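Local coordinates for 3-dehydroquinate dehydratase (Clostridium difficile, PDB 4H3D), which catalyses the cis-dehydration of 3-dehydroquinate to 3-dehydroshikimate, the third step of the chorismate pathway, through an imine between substrate and enzyme, at residues I13-G18 with L46-W51; V88-E93 with E120-D125; V114-V119 with A170-I175; F229-S234 with P238-F243. All coordinates share one frame; numbering follows the deposited sequence.

Contact 1 of 4, residues I13-G18 with L46-W51; sequences ITIGEG and LDIIEW
Ile13 and Ile15, on one face of the short strand 13-15, meet Asp47 and Ile48 at the start of strand 48-52, a worked example of side chains packing across two segments that share no hydrogen bond. From its CB, Ile13 points toward Asp47. Its CG1 comes first to the backbone carbonyl, 4.0 Å from Asp47 O, and the terminal CD1 then reaches the carboxylate, with Ile13 CD1 3.9 Å from Asp47 OD1. The two side chains cross at about a right angle, and the methyl meets an acid whose other oxygen, Asp47 OD2, accepts a hydrogen bond from Ile22 N. Two residues on, the contact is purely apolar. Ile15 has CG1 anti to its carbonyl carbon (chi1 -55°), and an extended second torsion carries CD1 outward to a methyl-to-methyl meeting, Ile15 CD1 lying 3.8 Å from Ile48 CD1. A type II turn from Thr14 to Glu17 then bends the chain away. Strand 13-15 pairs antiparallel with strand 8-10, as Ile15 does with Val8, while Ile48 bonds through its backbone to Ile22 and Val24 of the parallel strand 21-26. The hairpin thus packs on the barrel strands at their N-terminal ends, with Ile13 also touching Pro80 and Ile15 touching Ala226 in neighbouring loops.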
loop_
_atom_site.group_PDB
_atom_site.type_symbol
_atom_site.label_atom_id
_atom_site.label_comp_id
_atom_site.label_asym_id
_atom_site.label_seq_id
_atom_site.Cartn_x
_atom_site.Cartn_y
_atom_site.Cartn_z
ATOM N N ILE B 13 5.501 1.796 -24.733
ATOM C CA ILE B 13 4.967 1.925 -23.354
ATOM C C ILE B 13 4.458 3.372 -23.188
ATOM O O ILE B 13 5.144 4.309 -23.580
ATOM C CB ILE B 13 6.067 1.645 -22.276
ATOM C CG1 ILE B 13 6.432 0.158 -22.235
ATOM C CG2 ILE B 13 5.607 2.060 -20.906
ATOM C CD1 ILE B 13 5.248 -0.788 -21.913
ATOM N N THR B 14 3.259 3.543 -22.630
ATOM C CA THR B 14 2.661 4.881 -22.426
ATOM C C THR B 14 2.671 5.231 -20.943
ATOM O O THR B 14 1.818 4.776 -20.195
ATOM C CB THR B 14 1.190 4.934 -22.921
ATOM O OG1 THR B 14 1.124 4.533 -24.292
ATOM C CG2 THR B 14 0.625 6.334 -22.779
ATOM N N ILE B 15 3.649 6.039 -20.523
ATOM C CA ILE B 15 3.768 6.449 -19.119
ATOM C C ILE B 15 2.734 7.517 -18.865
ATOM O O ILE B 15 2.588 8.452 -19.661
ATOM C CB ILE B 15 5.181 7.000 -18.797
ATOM C CG1 ILE B 15 6.251 5.970 -19.175
ATOM C CG2 ILE B 15 5.314 7.381 -17.285
ATOM C CD1 ILE B 15 7.664 6.431 -18.892
ATOM N N GLY B 16 2.009 7.382 -17.760
ATOM C CA GLY B 16 0.959 8.333 -17.406
ATOM C C GLY B 16 -0.432 7.798 -17.660
ATOM O O GLY B 16 -1.415 8.470 -17.388
ATOM N N GLU B 17 -0.520 6.590 -18.194
ATOM C CA GLU B 17 -1.812 5.977 -18.490
ATOM C C GLU B 17 -1.932 4.659 -17.732
ATOM O O GLU B 17 -0.956 3.912 -17.614
ATOM C CB GLU B 17 -1.945 5.736 -20.011
ATOM C CG GLU B 17 -3.335 5.342 -20.481
ATOM C CD GLU B 17 -3.435 5.179 -22.007
ATOM O OE1 GLU B 17 -2.397 5.288 -22.701
ATOM O OE2 GLU B 17 -4.557 4.936 -22.507
ATOM N N GLY B 18 -3.125 4.391 -17.206
ATOM C CA GLY B 18 -3.414 3.148 -16.504
ATOM C C GLY B 18 -2.571 2.827 -15.273
ATOM O O GLY B 18 -2.309 3.679 -14.417
ATOM N N LEU B 46 7.964 -6.538 -16.708
ATOM C CA LEU B 46 8.438 -5.253 -16.243
ATOM C C LEU B 46 8.251 -4.340 -17.449
ATOM O O LEU B 46 8.053 -4.823 -18.568
ATOM C CB LEU B 46 9.892 -5.328 -15.793
ATOM C CG LEU B 46 10.944 -5.752 -16.811
ATOM C CD1 LEU B 46 11.149 -4.652 -17.857
ATOM C CD2 LEU B 46 12.259 -6.061 -16.098
ATOM N N ASP B 47 8.317 -3.040 -17.235
ATOM C CA ASP B 47 8.043 -2.109 -18.288
ATOM C C ASP B 47 9.276 -1.393 -18.804
ATOM O O ASP B 47 9.414 -1.188 -19.989
ATOM C CB ASP B 47 7.012 -1.098 -17.786
ATOM C CG ASP B 47 5.705 -1.752 -17.405
ATOM O OD1 ASP B 47 5.078 -2.353 -18.292
ATOM O OD2 ASP B 47 5.301 -1.678 -16.215
ATOM N N ILE B 48 10.170 -1.033 -17.903
ATOM C CA ILE B 48 11.340 -0.243 -18.243
ATOM C C ILE B 48 12.542 -0.778 -17.496
ATOM O O ILE B 48 12.425 -1.227 -16.349
ATOM C CB ILE B 48 11.131 1.236 -17.799
ATOM C CG1 ILE B 48 9.905 1.843 -18.493
ATOM C CG2 ILE B 48 12.392 2.091 -18.051
ATOM C CD1 ILE B 48 9.529 3.226 -17.976
ATOM N N ILE B 49 13.691 -0.736 -18.152
ATOM C CA ILE B 49 14.943 -1.126 -17.551
ATOM C C ILE B 49 15.797 0.141 -17.396
ATOM O O ILE B 49 15.869 0.947 -18.311
ATOM C CB ILE B 49 15.691 -2.155 -18.403
ATOM C CG1 ILE B 49 14.947 -3.493 -18.369
ATOM C CG2 ILE B 49 17.114 -2.332 -17.889
ATOM C CD1 ILE B 49 15.538 -4.589 -19.289
ATOM N N GLU B 50 16.382 0.322 -16.213
ATOM C CA GLU B 50 17.257 1.455 -15.938
ATOM C C GLU B 50 18.678 0.962 -15.839
ATOM O O GLU B 50 18.952 0.029 -15.106
ATOM C CB GLU B 50 16.881 2.132 -14.604
ATOM C CG GLU B 50 17.877 3.230 -14.153
ATOM C CD GLU B 50 17.519 3.857 -12.790
ATOM O OE1 GLU B 50 17.237 3.100 -11.835
ATOM O OE2 GLU B 50 17.526 5.104 -12.688
ATOM N N TRP B 51 19.588 1.565 -16.588
ATOM C CA TRP B 51 20.996 1.246 -16.428
ATOM C C TRP B 51 21.620 2.301 -15.535
ATOM O O TRP B 51 21.730 3.481 -15.920
ATOM C CB TRP B 51 21.728 1.145 -17.769
ATOM C CG TRP B 51 23.179 0.807 -17.623
ATOM C CD1 TRP B 51 23.764 0.133 -16.583
ATOM C CD2 TRP B 51 24.235 1.047 -18.581
ATOM N NE1 TRP B 51 25.119 -0.013 -16.810
ATOM C CE2 TRP B 51 25.428 0.521 -18.032
ATOM C CE3 TRP B 51 24.286 1.653 -19.833
ATOM C CZ2 TRP B 51 26.646 0.599 -18.688
ATOM C CZ3 TRP B 51 25.507 1.725 -20.482
ATOM C CH2 TRP B 51 26.667 1.208 -19.904
#

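Contact 2 of 4, residues V88-E93 with E120-D125; sequences VVEGGE and ELFMGD
Glu90 lays its carboxylate over that of Glu120, the two planes stacked and only 19° apart while the side chains run past each other in opposite directions. Such a pairing of acids illustrates how water and outside partners can settle like charges in a buried place. Glu90 OE2 and Glu120 OE1 stay 4.2 Å apart, and a water sits between them, donating to Glu120 OE1 at 2.6 Å and to Glu90 OE2 at 2.8 Å. Glu90 OE2 also approaches the root of an aromatic side chain, 3.3 Å from Phe122 CB. That ring is turned steeply, 74° from the Glu90 carboxylate. A second water, close to Glu90, accepts from Phe122 N at 3.0 Å in the 3-10 turn that follows Glu120. The remaining oxygens look toward the active site. Glu120 OE2 forms a salt bridge with Arg86 NH1 and accepts from Ser87 N, which would be expected to offset its charge; Glu90 OE1 is hydrogen-bonded to His147 ND1. Lying in loops at the C-terminal ends of strands 81-84 and 116-120, the pair forms a second shell to substrate-binding Arg86 and the proton donor/acceptor His147, a placement characteristic of the catalytic mouth of a TIM barrel.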
loop_
_atom_site.group_PDB
_atom_site.type_symbol
_atom_site.label_atom_id
_atom_site.label_comp_id
_atom_site.label_asym_id
_atom_site.label_seq_id
_atom_site.Cartn_x
_atom_site.Cartn_y
_atom_site.Cartn_z
ATOM N N VAL B 88 27.325 11.125 -6.684
ATOM C CA VAL B 88 27.660 10.810 -5.300
ATOM C C VAL B 88 26.803 11.576 -4.309
ATOM O O VAL B 88 26.341 11.011 -3.323
ATOM C CB VAL B 88 29.157 11.079 -5.017
ATOM C CG1 VAL B 88 29.460 10.991 -3.513
ATOM C CG2 VAL B 88 30.036 10.105 -5.819
ATOM N N VAL B 89 26.547 12.851 -4.584
ATOM C CA VAL B 89 25.781 13.666 -3.646
ATOM C C VAL B 89 24.344 13.176 -3.512
ATOM O O VAL B 89 23.696 13.449 -2.515
ATOM C CB VAL B 89 25.794 15.171 -4.022
ATOM C CG1 VAL B 89 27.216 15.639 -4.230
ATOM C CG2 VAL B 89 24.957 15.434 -5.255
ATOM N N GLU B 90 23.849 12.440 -4.508
ATOM C CA GLU B 90 22.492 11.921 -4.445
ATOM C C GLU B 90 22.434 10.379 -4.358
ATOM O O GLU B 90 21.483 9.767 -4.800
ATOM C CB GLU B 90 21.646 12.514 -5.597
ATOM C CG GLU B 90 21.562 14.047 -5.441
ATOM C CD GLU B 90 20.493 14.716 -6.267
ATOM O OE1 GLU B 90 19.386 14.151 -6.435
ATOM O OE2 GLU B 90 20.760 15.850 -6.726
ATOM N N GLY B 91 23.474 9.782 -3.769
ATOM C CA GLY B 91 23.513 8.349 -3.497
ATOM C C GLY B 91 24.368 7.482 -4.399
ATOM O O GLY B 91 24.445 6.258 -4.196
ATOM N N GLY B 92 25.042 8.104 -5.363
ATOM C CA GLY B 92 25.828 7.388 -6.357
ATOM C C GLY B 92 27.148 6.804 -5.923
ATOM O O GLY B 92 27.630 7.060 -4.838
ATOM N N GLU B 93 27.764 6.078 -6.851
ATOM C CA GLU B 93 28.990 5.315 -6.598
ATOM C C GLU B 93 30.313 5.906 -7.079
ATOM O O GLU B 93 31.356 5.459 -6.651
ATOM C CB GLU B 93 28.842 3.965 -7.317
ATOM C CG GLU B 93 27.625 3.180 -6.886
ATOM C CD GLU B 93 27.777 2.616 -5.487
ATOM O OE1 GLU B 93 28.893 2.133 -5.168
ATOM O OE2 GLU B 93 26.781 2.642 -4.717
ATOM N N GLU B 120 19.911 15.270 -12.838
ATOM C CA GLU B 120 19.651 15.789 -11.499
ATOM C C GLU B 120 19.423 17.303 -11.449
ATOM O O GLU B 120 20.250 18.070 -11.941
ATOM C CB GLU B 120 20.825 15.401 -10.600
ATOM C CG GLU B 120 20.889 13.938 -10.357
ATOM C CD GLU B 120 22.256 13.460 -9.904
ATOM O OE1 GLU B 120 23.181 14.297 -9.786
ATOM O OE2 GLU B 120 22.401 12.243 -9.684
ATOM N N LEU B 121 18.305 17.714 -10.834
ATOM C CA LEU B 121 17.962 19.135 -10.635
ATOM C C LEU B 121 19.144 19.941 -10.050
ATOM O O LEU B 121 19.411 21.076 -10.449
ATOM C CB LEU B 121 16.780 19.245 -9.673
ATOM C CG LEU B 121 16.245 20.648 -9.386
ATOM C CD1 LEU B 121 15.729 21.309 -10.664
ATOM C CD2 LEU B 121 15.164 20.600 -8.321
ATOM N N PHE B 122 19.836 19.325 -9.114
ATOM C CA PHE B 122 20.908 19.957 -8.371
ATOM C C PHE B 122 22.149 20.329 -9.222
ATOM O O PHE B 122 22.984 21.113 -8.788
ATOM C CB PHE B 122 21.290 19.060 -7.161
ATOM C CG PHE B 122 21.839 19.823 -5.987
ATOM C CD1 PHE B 122 21.015 20.691 -5.272
ATOM C CD2 PHE B 122 23.136 19.639 -5.552
ATOM C CE1 PHE B 122 21.482 21.384 -4.180
ATOM C CE2 PHE B 122 23.621 20.337 -4.458
ATOM C CZ PHE B 122 22.796 21.213 -3.767
ATOM N N MET B 123 22.253 19.757 -10.421
ATOM C CA MET B 123 23.350 20.095 -11.338
ATOM C C MET B 123 23.254 21.549 -11.816
ATOM O O MET B 123 24.240 22.123 -12.269
ATOM C CB MET B 123 23.365 19.134 -12.535
ATOM C CG MET B 123 23.734 17.721 -12.157
ATOM S SD MET B 123 25.425 17.597 -11.558
ATOM C CE MET B 123 26.332 18.087 -13.015
ATOM N N GLY B 124 22.067 22.141 -11.707
ATOM C CA GLY B 124 21.868 23.550 -12.074
ATOM C C GLY B 124 21.335 23.777 -13.473
ATOM O O GLY B 124 21.460 22.922 -14.344
ATOM N N ASP B 125 20.777 24.964 -13.683
ATOM C CA ASP B 125 20.150 25.322 -14.955
ATOM C C ASP B 125 21.047 25.211 -16.190
ATOM O O ASP B 125 20.576 24.809 -17.262
ATOM C CB ASP B 125 19.589 26.747 -14.895
ATOM C CG ASP B 125 18.464 26.902 -13.877
ATOM O OD1 ASP B 125 17.825 25.890 -13.508
ATOM O OD2 ASP B 125 18.217 28.061 -13.441
HETATM O O HOH W 1 18.817 16.819 -7.800
HETATM O O HOH W 2 23.212 16.226 -8.037
#

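Contact 3 of 4, residues V114-V119 with A170-I175; sequences VDLIDV and ADLPKI. With SHL (5-hydroxy-6-methyl-4-oxo-4H-pyran-2-carboxylic acid), chain I.
Leu116 and Leu172 supply the apolar part of this contact, and Asp118 and Lys174 the polar part, a clear instance of a barrel interior that changes character along its axis. Among the hydrocarbon groups, one branch of each leucine does the touching, Leu116 CD2 lying 3.9 Å from Leu172 CD1. The polar pair cross at about a right angle. Asp118 OD2 is 4.1 Å from Lys174 CD, but its distance to Lys174 NZ, 4.3 Å, is spanned by a water rather than a direct bond. The water accepts from Lys174 NZ at 2.8 Å and donates to Asp118 OD2 at 2.8 Å. That same carboxylate oxygen makes a salt bridge with Arg86 NH2, and Asp118 OD1 is hydrogen-bonded to Ser145 OG, so both carboxylate oxygens have partners. The third interaction is covalent: Lys174, the Schiff-base residue, is joined to the comenic acid-derived ligand, with Lys174 NZ 1.4 Å from SHL CAL. Every torsion of the lysine from chi1 (174°) outward is near 180°, and this straight chain carries the nitrogen from the wall into the pocket. Strand 141-148 runs between the two strands in the parallel sheet, and Ile143 touches both Asp118 and Lys174; strand 81-84 flanks 116-120 on its other side, while Pro173 packs outward on helix 155-167.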
loop_
_atom_site.group_PDB
_atom_site.type_symbol
_atom_site.label_atom_id
_atom_site.label_comp_id
_atom_site.label_asym_id
_atom_site.label_seq_id
_atom_site.Cartn_x
_atom_site.Cartn_y
_atom_site.Cartn_z
ATOM N N VAL B 114 19.160 4.979 -26.170
ATOM C CA VAL B 114 18.415 5.165 -24.898
ATOM C C VAL B 114 17.118 5.922 -25.133
ATOM O O VAL B 114 17.058 6.848 -25.947
ATOM C CB VAL B 114 19.266 5.874 -23.794
ATOM C CG1 VAL B 114 20.517 5.038 -23.466
ATOM C CG2 VAL B 114 19.655 7.277 -24.194
ATOM N N ASP B 115 16.083 5.530 -24.408
ATOM C CA ASP B 115 14.754 6.106 -24.560
ATOM C C ASP B 115 14.499 7.249 -23.589
ATOM O O ASP B 115 13.713 8.163 -23.895
ATOM C CB ASP B 115 13.729 5.002 -24.384
ATOM C CG ASP B 115 13.913 3.917 -25.393
ATOM O OD1 ASP B 115 13.699 4.197 -26.588
ATOM O OD2 ASP B 115 14.293 2.795 -25.009
ATOM N N LEU B 116 15.140 7.166 -22.418
ATOM C CA LEU B 116 15.082 8.202 -21.383
ATOM C C LEU B 116 16.435 8.350 -20.714
ATOM O O LEU B 116 17.238 7.417 -20.698
ATOM C CB LEU B 116 14.093 7.855 -20.251
ATOM C CG LEU B 116 12.726 7.272 -20.575
ATOM C CD1 LEU B 116 12.793 5.740 -20.623
ATOM C CD2 LEU B 116 11.717 7.695 -19.533
ATOM N N ILE B 117 16.674 9.526 -20.153
ATOM C CA ILE B 117 17.846 9.773 -19.331
ATOM C C ILE B 117 17.381 10.462 -18.066
ATOM O O ILE B 117 16.367 11.156 -18.084
ATOM C CB ILE B 117 18.936 10.664 -20.016
ATOM C CG1 ILE B 117 18.349 12.009 -20.481
ATOM C CG2 ILE B 117 19.558 9.928 -21.157
ATOM C CD1 ILE B 117 19.436 13.045 -20.944
ATOM N N ASP B 118 18.122 10.266 -16.981
ATOM C CA ASP B 118 17.805 10.906 -15.699
ATOM C C ASP B 118 18.868 11.962 -15.422
ATOM O O ASP B 118 20.062 11.643 -15.347
ATOM C CB ASP B 118 17.721 9.847 -14.575
ATOM C CG ASP B 118 17.538 10.454 -13.163
ATOM O OD1 ASP B 118 18.284 11.387 -12.811
ATOM O OD2 ASP B 118 16.702 9.934 -12.377
ATOM N N VAL B 119 18.439 13.223 -15.327
ATOM C CA VAL B 119 19.349 14.315 -15.013
ATOM C C VAL B 119 18.933 14.945 -13.665
ATOM O O VAL B 119 17.763 15.132 -13.393
ATOM C CB VAL B 119 19.417 15.371 -16.156
ATOM C CG1 VAL B 119 19.735 14.681 -17.496
ATOM C CG2 VAL B 119 18.158 16.126 -16.272
ATOM N N ALA B 170 11.381 18.913 -17.921
ATOM C CA ALA B 170 11.368 17.467 -17.650
ATOM C C ALA B 170 10.107 16.866 -18.257
ATOM O O ALA B 170 9.034 17.434 -18.135
ATOM C CB ALA B 170 11.378 17.185 -16.156
ATOM N N ASP B 171 10.239 15.733 -18.927
ATOM C CA ASP B 171 9.074 15.014 -19.376
ATOM C C ASP B 171 8.458 14.328 -18.152
ATOM O O ASP B 171 7.241 14.149 -18.085
ATOM C CB ASP B 171 9.468 13.973 -20.424
ATOM C CG ASP B 171 10.026 14.604 -21.683
ATOM O OD1 ASP B 171 9.226 15.082 -22.508
ATOM O OD2 ASP B 171 11.264 14.603 -21.856
ATOM N N LEU B 172 9.320 13.972 -17.179
ATOM C CA LEU B 172 8.921 13.234 -15.982
ATOM C C LEU B 172 9.674 13.699 -14.733
ATOM O O LEU B 172 10.780 13.217 -14.447
ATOM C CB LEU B 172 9.192 11.723 -16.179
ATOM C CG LEU B 172 8.426 10.990 -17.283
ATOM C CD1 LEU B 172 9.023 9.585 -17.512
ATOM C CD2 LEU B 172 6.925 10.914 -16.973
ATOM N N PRO B 173 9.108 14.670 -14.007
ATOM C CA PRO B 173 9.682 15.081 -12.736
ATOM C C PRO B 173 9.731 13.909 -11.767
ATOM O O PRO B 173 8.767 13.135 -11.687
ATOM C CB PRO B 173 8.694 16.114 -12.221
ATOM C CG PRO B 173 8.027 16.649 -13.405
ATOM C CD PRO B 173 7.969 15.510 -14.393
ATOM N N LYS B 174 10.833 13.780 -11.026
ATOM C CA LYS B 174 10.981 12.694 -10.080
ATOM C C LYS B 174 11.539 13.191 -8.769
ATOM O O LYS B 174 12.532 13.931 -8.752
ATOM C CB LYS B 174 11.940 11.630 -10.621
ATOM C CG LYS B 174 12.262 10.499 -9.602
ATOM C CD LYS B 174 13.256 9.524 -10.150
ATOM C CE LYS B 174 13.558 8.433 -9.127
ATOM N NZ LYS B 174 14.595 7.471 -9.615
ATOM N N ILE B 175 10.920 12.780 -7.672
ATOM C CA ILE B 175 11.423 13.123 -6.358
ATOM C C ILE B 175 11.373 11.945 -5.426
ATOM O O ILE B 175 10.406 11.177 -5.407
ATOM C CB ILE B 175 10.749 14.398 -5.733
ATOM C CG1 ILE B 175 11.614 14.928 -4.586
ATOM C CG2 ILE B 175 9.325 14.130 -5.266
ATOM C CD1 ILE B 175 11.220 16.302 -4.099
HETATM O OAD SHL I . 13.837 2.654 -5.823
HETATM C CAH SHL I . 14.544 3.429 -5.131
HETATM O OAA SHL I . 14.840 3.147 -3.942
HETATM C CAK SHL I . 15.017 4.658 -5.736
HETATM O OAG SHL I . 14.643 4.932 -7.095
HETATM C CAF SHL I . 15.249 6.016 -7.762
HETATM C CAL SHL I . 14.995 6.188 -9.083
HETATM C CAJ SHL I . 16.132 6.761 -7.063
HETATM O OAC SHL I . 16.746 7.777 -7.664
HETATM C CAI SHL I . 16.405 6.501 -5.750
HETATM C CAE SHL I . 15.856 5.472 -5.093
HETATM O OAB SHL I . 17.246 7.278 -5.084
HETATM O O HOH W 3 15.391 7.462 -12.336
#

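Contact 4 of 4, residues F229-S234 with P238-F243; sequences FGAAKS and PGQISF. With SHL (5-hydroxy-6-methyl-4-oxo-4H-pyran-2-carboxylic acid), chain I.
The backbone of 229-234 and that of 240-243 run at 89° to each other and are joined by a single bridge of Ala231 with Ser242: Ala231 N donates to Ile241 O at 2.8 Å and nearly straight (167°), and Phe243 N returns to Ala231 O at 3.0 Å, in the carbonyl plane. Ala231 O also meets the Phe243 ring at its edge, 3.5 Å from Phe243 CD2. The ring reaches this carbonyl because its CG stands between the backbone N and the carbonyl carbon (chi1 77°). Next to it, Ser242 CB rests 3.3 Å from Lys233 O. The bridge ties together the base of the loop that follows strand 227-229, the eighth of the TIM barrel, just before helix 243-256, with Ser242 at its N-cap position. The loop between the two segments carries substrate-binding Ser236, an example of a barrel loop whose two ends meet beside the pocket. Gln240, modelled in two conformers, bends at chi2 in the one described here and gives a hydrogen bond from Gln240 NE2 to the ligand carboxylate, SHL OAA, at 3.2 Å. In this conformer Gln240 OE1 also shares a water with Phe229 O and with Ile241 N, which donates to it. Over one face of the Phe229 ring lies the ligand's linking carbon, SHL CAL being 3.6 Å from Phe229 CZ.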
loop_
_atom_site.group_PDB
_atom_site.type_symbol
_atom_site.label_atom_id
_atom_site.label_comp_id
_atom_site.label_asym_id
_atom_site.label_seq_id
_atom_site.Cartn_x
_atom_site.Cartn_y
_atom_site.Cartn_z
ATOM N N PHE B 229 9.722 1.717 -8.874
ATOM C CA PHE B 229 10.959 0.969 -9.047
ATOM C C PHE B 229 11.017 -0.299 -8.196
ATOM O O PHE B 229 10.816 -0.266 -6.983
ATOM C CB PHE B 229 12.153 1.879 -8.726
ATOM C CG PHE B 229 12.343 3.003 -9.721
ATOM C CD1 PHE B 229 11.495 4.096 -9.727
ATOM C CD2 PHE B 229 13.369 2.963 -10.643
ATOM C CE1 PHE B 229 11.674 5.136 -10.657
ATOM C CE2 PHE B 229 13.550 3.999 -11.565
ATOM C CZ PHE B 229 12.696 5.077 -11.564
ATOM N N GLY B 230 11.298 -1.415 -8.847
ATOM C CA GLY B 230 11.416 -2.705 -8.166
ATOM C C GLY B 230 12.872 -3.152 -8.198
ATOM O O GLY B 230 13.656 -2.674 -9.011
ATOM N N ALA B 231 13.242 -4.047 -7.297
ATOM C CA ALA B 231 14.602 -4.558 -7.258
ATOM C C ALA B 231 14.670 -5.818 -8.124
ATOM O O ALA B 231 13.686 -6.566 -8.223
ATOM C CB ALA B 231 15.001 -4.869 -5.818
ATOM N N ALA B 232 15.821 -6.054 -8.747
ATOM C CA ALA B 232 16.012 -7.230 -9.609
ATOM C C ALA B 232 15.936 -8.511 -8.795
ATOM O O ALA B 232 15.149 -9.408 -9.101
ATOM C CB ALA B 232 17.339 -7.153 -10.332
ATOM N N LYS B 233 16.752 -8.591 -7.753
ATOM C CA LYS B 233 16.768 -9.767 -6.891
ATOM C C LYS B 233 15.549 -9.780 -5.958
ATOM O O LYS B 233 14.821 -8.786 -5.848
ATOM C CB LYS B 233 18.045 -9.796 -6.060
ATOM C CG LYS B 233 19.327 -9.781 -6.874
ATOM C CD LYS B 233 20.553 -9.883 -5.973
ATOM C CE LYS B 233 20.671 -8.686 -5.030
ATOM N NZ LYS B 233 21.828 -8.823 -4.115
ATOM N N SER B 234 15.343 -10.913 -5.286
ATOM C CA SER B 234 14.229 -11.075 -4.343
ATOM C C SER B 234 14.645 -10.809 -2.874
ATOM O O SER B 234 13.981 -11.262 -1.939
ATOM C CB SER B 234 13.623 -12.473 -4.486
ATOM O OG SER B 234 14.613 -13.473 -4.329
ATOM N N PRO B 238 16.823 -3.217 3.403
ATOM C CA PRO B 238 15.384 -3.256 3.097
ATOM C C PRO B 238 14.829 -1.958 2.497
ATOM O O PRO B 238 15.588 -1.057 2.162
ATOM C CB PRO B 238 14.752 -3.540 4.462
ATOM C CG PRO B 238 15.674 -2.925 5.422
ATOM C CD PRO B 238 17.052 -3.091 4.855
ATOM N N GLY B 239 13.508 -1.874 2.377
ATOM C CA GLY B 239 12.865 -0.720 1.764
ATOM C C GLY B 239 12.693 -0.917 0.254
ATOM O O GLY B 239 12.289 0.011 -0.458
ATOM N N GLN B 240 13.010 -2.124 -0.224
ATOM C CA GLN B 240 12.897 -2.477 -1.644
ATOM C C GLN B 240 11.909 -3.635 -1.807
ATOM O O GLN B 240 11.696 -4.413 -0.884
ATOM C CB GLN B 240 14.255 -2.911 -2.195
ATOM C CG GLN B 240 15.368 -1.854 -2.116
ATOM C CD GLN B 240 15.230 -0.726 -3.139
ATOM O OE1 GLN B 240 14.454 -0.814 -4.099
ATOM N NE2 GLN B 240 16.007 0.333 -2.942
ATOM N N ILE B 241 11.318 -3.740 -2.987
ATOM C CA ILE B 241 10.368 -4.805 -3.288
ATOM C C ILE B 241 10.822 -5.422 -4.613
ATOM O O ILE B 241 11.105 -4.693 -5.559
ATOM C CB ILE B 241 8.906 -4.249 -3.342
ATOM C CG1 ILE B 241 7.906 -5.327 -3.761
ATOM C CG2 ILE B 241 8.798 -3.090 -4.295
ATOM C CD1 ILE B 241 6.465 -4.858 -3.666
ATOM N N SER B 242 10.939 -6.751 -4.674
ATOM C CA SER B 242 11.374 -7.403 -5.922
ATOM C C SER B 242 10.303 -7.103 -6.964
ATOM O O SER B 242 9.101 -7.034 -6.634
ATOM C CB SER B 242 11.547 -8.901 -5.740
ATOM O OG SER B 242 10.294 -9.541 -5.651
ATOM N N PHE B 243 10.720 -6.943 -8.210
ATOM C CA PHE B 243 9.808 -6.493 -9.261
ATOM C C PHE B 243 8.639 -7.434 -9.547
ATOM O O PHE B 243 7.560 -6.972 -9.931
ATOM C CB PHE B 243 10.578 -6.116 -10.547
ATOM C CG PHE B 243 11.042 -7.288 -11.363
ATOM C CD1 PHE B 243 10.227 -7.818 -12.350
ATOM C CD2 PHE B 243 12.303 -7.832 -11.177
ATOM C CE1 PHE B 243 10.652 -8.893 -13.115
ATOM C CE2 PHE B 243 12.730 -8.901 -11.939
ATOM C CZ PHE B 243 11.906 -9.431 -12.906
HETATM O OAD SHL I . 13.837 2.654 -5.823
HETATM C CAH SHL I . 14.544 3.429 -5.131
HETATM O OAA SHL I . 14.840 3.147 -3.942
HETATM C CAK SHL I . 15.017 4.658 -5.736
HETATM O OAG SHL I . 14.643 4.932 -7.095
HETATM C CAF SHL I . 15.249 6.016 -7.762
HETATM C CAL SHL I . 14.995 6.188 -9.083
HETATM C CAJ SHL I . 16.132 6.761 -7.063
HETATM O OAC SHL I . 16.746 7.777 -7.664
HETATM C CAI SHL I . 16.405 6.501 -5.750
HETATM C CAE SHL I . 15.856 5.472 -5.093
HETATM O OAB SHL I . 17.246 7.278 -5.084
HETATM O O HOH W 4 11.854 -1.587 -4.743
HETATM O O HOH W 5 15.485 -0.720 -7.227
#

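In the fold
Contact 3 lies deepest, its touching residues all buried near the chain's centre; contact 2 is buried at the rim, and contacts 1 and 4 are only partly so. Contact 1 joins the core of contact 3 at the barrel floor, where Ile15 CD1 lies 3.7 Å from Leu172 CD1, and methyl packing prevails there. Toward the C-terminal ends of the strands the chemistry turns polar, already within contact 3 at Asp118 and Lys174, and contact 2 carries strand 116-120 on into acids and waters. Contacts 3 and 4 share the ligand, and Lys174 has a cation-pi interaction with Phe229. Contact 4 alone relies on direct backbone bonds, and it alone reaches the second subunit, through Pro238 and Ile241.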